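Long-range contact in probable manganase-dependent inorganic pyrophosphatase (Clostridium perfringens, PDB 3L2B), which probably hydrolyses inorganic pyrophosphate, with a regulatory region that binds AMP as inhibitor and diadenosine tetraphosphate as activator: residues 29-41 / 50-62. Sequence-based numbering, arbitrary orientation.
Sequences AWNIMRDKNLKSI and LLGMLSTSNITAT. With B4P (bis(adenosine)-5'-tetraphosphate), chain C.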
# COMPACT_ATOMS: atom_id res chain seq x y z
N ALA A 29 -10.02 7.14 5.67
CA ALA A 29 -9.62 8.41 5.07
C ALA A 29 -9.78 8.25 3.56
O ALA A 29 -10.38 9.09 2.89
CB ALA A 29 -8.17 8.79 5.46
N TRP A 30 -9.30 7.13 3.05
CA TRP A 30 -9.28 6.91 1.61
C TRP A 30 -10.67 6.74 1.03
O TRP A 30 -10.95 7.23 -0.07
CB TRP A 30 -8.38 5.71 1.25
CG TRP A 30 -8.58 5.21 -0.12
CD1 TRP A 30 -9.22 4.08 -0.47
CD2 TRP A 30 -8.16 5.83 -1.34
NE1 TRP A 30 -9.22 3.93 -1.82
CE2 TRP A 30 -8.57 4.99 -2.39
CE3 TRP A 30 -7.45 6.99 -1.65
CZ2 TRP A 30 -8.30 5.27 -3.74
CZ3 TRP A 30 -7.19 7.28 -2.98
CH2 TRP A 30 -7.62 6.42 -4.01
N ASN A 31 -11.56 6.10 1.78
CA ASN A 31 -12.97 5.98 1.35
C ASN A 31 -13.65 7.34 1.22
O ASN A 31 -14.42 7.59 0.29
CB ASN A 31 -13.77 5.10 2.30
CG ASN A 31 -13.38 3.64 2.22
OD1 ASN A 31 -12.72 3.22 1.27
ND2 ASN A 31 -13.77 2.87 3.23
N ILE A 32 -13.35 8.22 2.17
CA ILE A 32 -13.85 9.59 2.13
C ILE A 32 -13.24 10.34 0.94
O ILE A 32 -13.95 10.95 0.17
CB ILE A 32 -13.61 10.34 3.48
CG1 ILE A 32 -14.53 9.75 4.56
CG2 ILE A 32 -13.86 11.84 3.33
CD1 ILE A 32 -14.15 10.09 6.00
N MET A 33 -11.93 10.24 0.78
CA MET A 33 -11.21 10.91 -0.31
C MET A 33 -11.70 10.49 -1.68
O MET A 33 -11.87 11.33 -2.57
CB MET A 33 -9.71 10.64 -0.27
CG MET A 33 -8.98 11.43 0.76
SD MET A 33 -7.27 10.94 0.94
CE MET A 33 -6.62 11.08 -0.74
N ARG A 34 -11.89 9.19 -1.84
CA ARG A 34 -12.25 8.62 -3.14
C ARG A 34 -13.67 9.04 -3.51
O ARG A 34 -13.98 9.29 -4.67
CB ARG A 34 -12.11 7.09 -3.14
CG ARG A 34 -12.16 6.45 -4.56
CD ARG A 34 -12.47 4.93 -4.57
NE ARG A 34 -13.47 4.55 -3.56
CZ ARG A 34 -13.28 3.70 -2.56
NH1 ARG A 34 -12.13 3.05 -2.41
NH2 ARG A 34 -14.26 3.46 -1.70
N ASP A 35 -14.51 9.13 -2.48
CA ASP A 35 -15.94 9.46 -2.60
C ASP A 35 -16.09 10.91 -3.01
O ASP A 35 -16.77 11.23 -3.97
CB ASP A 35 -16.70 9.25 -1.27
CG ASP A 35 -16.99 7.78 -0.97
OD1 ASP A 35 -16.84 6.92 -1.88
OD2 ASP A 35 -17.38 7.47 0.18
N LYS A 36 -15.46 11.78 -2.23
CA LYS A 36 -15.52 13.23 -2.46
C LYS A 36 -14.53 13.70 -3.53
O LYS A 36 -14.33 14.90 -3.73
CB LYS A 36 -15.32 13.99 -1.15
CG LYS A 36 -16.35 13.62 -0.06
CD LYS A 36 -16.42 14.69 1.03
CE LYS A 36 -17.27 14.26 2.26
NZ LYS A 36 -18.76 14.25 2.00
N ASN A 37 -13.94 12.74 -4.24
CA ASN A 37 -13.09 13.01 -5.39
C ASN A 37 -11.89 13.90 -5.07
O ASN A 37 -11.43 14.69 -5.89
CB ASN A 37 -13.92 13.64 -6.52
CG ASN A 37 -13.25 13.50 -7.87
OD1 ASN A 37 -12.68 12.45 -8.19
ND2 ASN A 37 -13.33 14.55 -8.69
N LEU A 38 -11.38 13.74 -3.86
CA LEU A 38 -10.26 14.54 -3.37
C LEU A 38 -8.92 13.84 -3.62
O LEU A 38 -8.85 12.63 -3.63
CB LEU A 38 -10.46 14.84 -1.89
CG LEU A 38 -11.79 15.51 -1.53
CD1 LEU A 38 -11.98 15.52 -0.03
CD2 LEU A 38 -11.86 16.93 -2.10
N LYS A 39 -7.88 14.63 -3.85
CA LYS A 39 -6.51 14.12 -3.98
C LYS A 39 -5.79 14.35 -2.67
O LYS A 39 -4.78 13.72 -2.35
CB LYS A 39 -5.76 14.83 -5.12
CG LYS A 39 -6.58 14.90 -6.43
CD LYS A 39 -5.82 15.55 -7.61
CE LYS A 39 -5.62 17.05 -7.41
NZ LYS A 39 -4.76 17.64 -8.47
N SER A 40 -6.31 15.29 -1.90
CA SER A 40 -5.85 15.50 -0.53
C SER A 40 -6.98 15.98 0.35
O SER A 40 -8.06 16.36 -0.13
CB SER A 40 -4.71 16.49 -0.48
OG SER A 40 -5.21 17.76 -0.82
N ILE A 41 -6.73 15.94 1.65
CA ILE A 41 -7.74 16.26 2.64
C ILE A 41 -7.09 16.70 3.94
O ILE A 41 -6.16 16.07 4.43
CB ILE A 41 -8.70 15.08 2.89
CG1 ILE A 41 -9.91 15.53 3.72
CG2 ILE A 41 -7.97 13.94 3.56
CD1 ILE A 41 -10.93 14.42 3.98
N LEU A 50 -5.81 23.16 12.37
CA LEU A 50 -5.12 22.35 11.36
C LEU A 50 -3.94 21.59 11.97
O LEU A 50 -3.07 22.16 12.61
CB LEU A 50 -4.65 23.22 10.17
CG LEU A 50 -4.12 22.48 8.90
CD1 LEU A 50 -5.17 21.57 8.24
CD2 LEU A 50 -3.60 23.50 7.90
N LEU A 51 -3.92 20.29 11.79
CA LEU A 51 -2.76 19.51 12.24
C LEU A 51 -1.86 19.11 11.07
O LEU A 51 -0.66 18.97 11.20
CB LEU A 51 -3.22 18.27 12.98
CG LEU A 51 -3.84 18.44 14.35
CD1 LEU A 51 -4.30 17.05 14.84
CD2 LEU A 51 -2.90 19.14 15.39
N GLY A 52 -2.48 18.92 9.91
CA GLY A 52 -1.76 18.51 8.70
C GLY A 52 -2.66 18.20 7.51
O GLY A 52 -3.82 18.61 7.44
N MET A 53 -2.09 17.43 6.58
CA MET A 53 -2.76 17.07 5.34
C MET A 53 -2.41 15.65 4.85
O MET A 53 -1.26 15.21 4.93
CB MET A 53 -2.41 18.08 4.25
CG MET A 53 -3.11 17.83 2.93
SD MET A 53 -2.27 18.66 1.55
CE MET A 53 -3.37 20.06 1.25
N LEU A 54 -3.45 14.97 4.39
CA LEU A 54 -3.34 13.63 3.84
C LEU A 54 -3.46 13.63 2.30
O LEU A 54 -4.40 14.16 1.73
CB LEU A 54 -4.43 12.73 4.41
CG LEU A 54 -4.11 11.25 4.11
CD1 LEU A 54 -2.91 10.79 4.93
CD2 LEU A 54 -5.34 10.35 4.31
N SER A 55 -2.49 13.04 1.64
CA SER A 55 -2.61 12.79 0.18
C SER A 55 -2.30 11.35 -0.14
O SER A 55 -1.80 10.58 0.70
CB SER A 55 -1.58 13.62 -0.55
OG SER A 55 -0.35 12.93 -0.45
N THR A 56 -2.49 10.99 -1.40
CA THR A 56 -2.09 9.64 -1.84
C THR A 56 -0.57 9.47 -1.89
O THR A 56 -0.11 8.35 -1.88
CB THR A 56 -2.69 9.21 -3.18
OG1 THR A 56 -2.16 10.03 -4.22
CG2 THR A 56 -4.22 9.30 -3.14
N SER A 57 0.19 10.56 -1.89
CA SER A 57 1.65 10.50 -1.75
C SER A 57 2.10 10.02 -0.37
O SER A 57 3.02 9.21 -0.25
CB SER A 57 2.28 11.84 -2.07
OG SER A 57 2.09 12.78 -1.02
N ASN A 58 1.44 10.50 0.69
CA ASN A 58 1.69 10.00 2.07
C ASN A 58 1.33 8.53 2.21
O ASN A 58 2.01 7.73 2.85
CB ASN A 58 0.77 10.71 3.12
CG ASN A 58 0.89 12.21 3.13
OD1 ASN A 58 -0.13 12.89 3.15
ND2 ASN A 58 2.11 12.75 3.10
N ILE A 59 0.15 8.21 1.70
CA ILE A 59 -0.42 6.88 1.83
C ILE A 59 0.49 5.89 1.09
O ILE A 59 0.88 4.85 1.64
CB ILE A 59 -1.83 6.75 1.21
CG1 ILE A 59 -2.86 7.67 1.95
CG2 ILE A 59 -2.32 5.28 1.26
CD1 ILE A 59 -4.30 7.55 1.46
N THR A 60 0.87 6.25 -0.13
CA THR A 60 1.73 5.35 -0.92
C THR A 60 3.07 5.13 -0.22
O THR A 60 3.54 4.00 -0.10
CB THR A 60 1.96 5.85 -2.33
OG1 THR A 60 0.72 5.87 -3.04
CG2 THR A 60 2.95 4.96 -3.06
N ALA A 61 3.66 6.22 0.26
CA ALA A 61 4.96 6.13 0.90
C ALA A 61 4.89 5.19 2.09
O ALA A 61 5.76 4.37 2.28
CB ALA A 61 5.47 7.52 1.31
N THR A 62 3.82 5.29 2.85
CA THR A 62 3.62 4.46 4.03
C THR A 62 3.33 3.01 3.67
O THR A 62 3.92 2.09 4.27
CB THR A 62 2.47 5.00 4.93
OG1 THR A 62 2.86 6.27 5.44
CG2 THR A 62 2.17 4.05 6.11
PA B4P C . 0.69 18.44 -5.63
O1A B4P C . 1.87 18.95 -6.31
O2A B4P C . -0.35 19.56 -5.18
O3A B4P C . 0.10 17.32 -6.59
PB B4P C . -1.37 16.71 -6.63
O1B B4P C . -2.34 17.69 -7.15
O2B B4P C . -1.76 16.09 -5.21
O3B B4P C . -1.10 15.52 -7.67
PG B4P C . -1.24 15.71 -9.25
O1G B4P C . -0.61 17.01 -9.62
O2G B4P C . -0.72 14.45 -10.06
O3G B4P C . -2.82 15.72 -9.50
PD B4P C . -3.39 15.72 -11.00
O1D B4P C . -4.71 16.38 -11.03
O2D B4P C . -2.32 16.37 -12.01
O5E B4P C . 1.19 17.73 -4.29
C5E B4P C . 1.89 16.49 -4.37
C4E B4P C . 2.01 15.96 -2.94
O4E B4P C . 2.57 16.96 -2.11
C3E B4P C . 0.64 15.66 -2.36
O3E B4P C . 0.38 14.29 -2.46
C2E B4P C . 0.71 16.13 -0.93
O2E B4P C . 1.11 15.07 -0.08
C1E B4P C . 1.78 17.19 -0.91
N9A B4P C . 1.09 18.50 -0.83
C8A B4P C . 0.03 18.91 -1.58
N7A B4P C . -0.36 20.17 -1.23
C5A B4P C . 0.45 20.59 -0.25
C6A B4P C . 0.58 21.80 0.56
N6A B4P C . -0.23 22.85 0.38
N1A B4P C . 1.55 21.84 1.51
C2A B4P C . 2.38 20.80 1.69
N3A B4P C . 2.30 19.67 0.99
C4A B4P C . 1.38 19.49 0.02
O5F B4P C . -3.53 14.16 -11.26
C5F B4P C . -4.37 13.39 -10.42
C4F B4P C . -4.29 11.96 -10.87
O4F B4P C . -4.87 11.85 -12.17
C3F B4P C . -2.86 11.49 -10.95
O3F B4P C . -2.50 10.74 -9.79
C2F B4P C . -2.83 10.63 -12.20
O2F B4P C . -3.10 9.31 -11.78
C1F B4P C . -3.97 11.17 -13.06
N9B B4P C . -3.37 12.05 -14.09
C8B B4P C . -2.37 12.94 -13.93
N7B B4P C . -2.05 13.52 -15.11
C5B B4P C . -2.85 13.00 -16.05
C6B B4P C . -3.02 13.18 -17.51
N6B B4P C . -2.27 14.05 -18.20
N1B B4P C . -3.96 12.44 -18.11
C2B B4P C . -4.72 11.56 -17.44
N3B B4P C . -4.61 11.34 -16.12
C4B B4P C . -3.70 12.02 -15.38
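Leu-54 is the main bump, and helix 29-35 supplies the hollow. The Leu-54 CD2 methyl enters between Ala-29 and Met-33, one helical turn apart. The fit is tight at Ala-29, where CB lies 3.4 Å from Leu-54 CD2. The Met-33 side chain crosses that of Leu-54 at about a right angle, with SD against CD2. The Met-33 chain bends at its last torsion (chi3 55°), and CE ends 3.8 Å from Thr-56 CG2. Thr-56 CG2 fills the notch between Met-33 and Trp-30, 3.6 Å from Trp-30 CZ3. The Thr-56 hydroxyl is hydrogen-bonded instead to Thr-56 of the second subunit. On the sheet side, Ile-41 CG2 leans on Leu-54 CB. Ile-41 and Leu-54 form an antiparallel hydrogen-bonded pair. The bond from Leu-54 N to Ile-41 O is nearly straight (175°); the one from Ile-41 N to Leu-54 O is more bent. This is the helix, hairpin and helix core of a CBS domain, and the sheet face that carries Ser-40 and Ser-55 turns to the ligand. There Ser-40 CB and OG lie against the Met-53 thioether, whose SD approaches adenine N7A of the diadenosine tetraphosphate at 3.7 Å. Just before strand 40-44, the end of the Lys-39 side chain runs out to the tetraphosphate. NZ donates hydrogen bonds to O1B, O3G and O1D. Ser-55 N-caps helix 56-62: OG accepts from Asn-58 N, and Ser-55 N donates to Asn-58 OD1, completing a capping box.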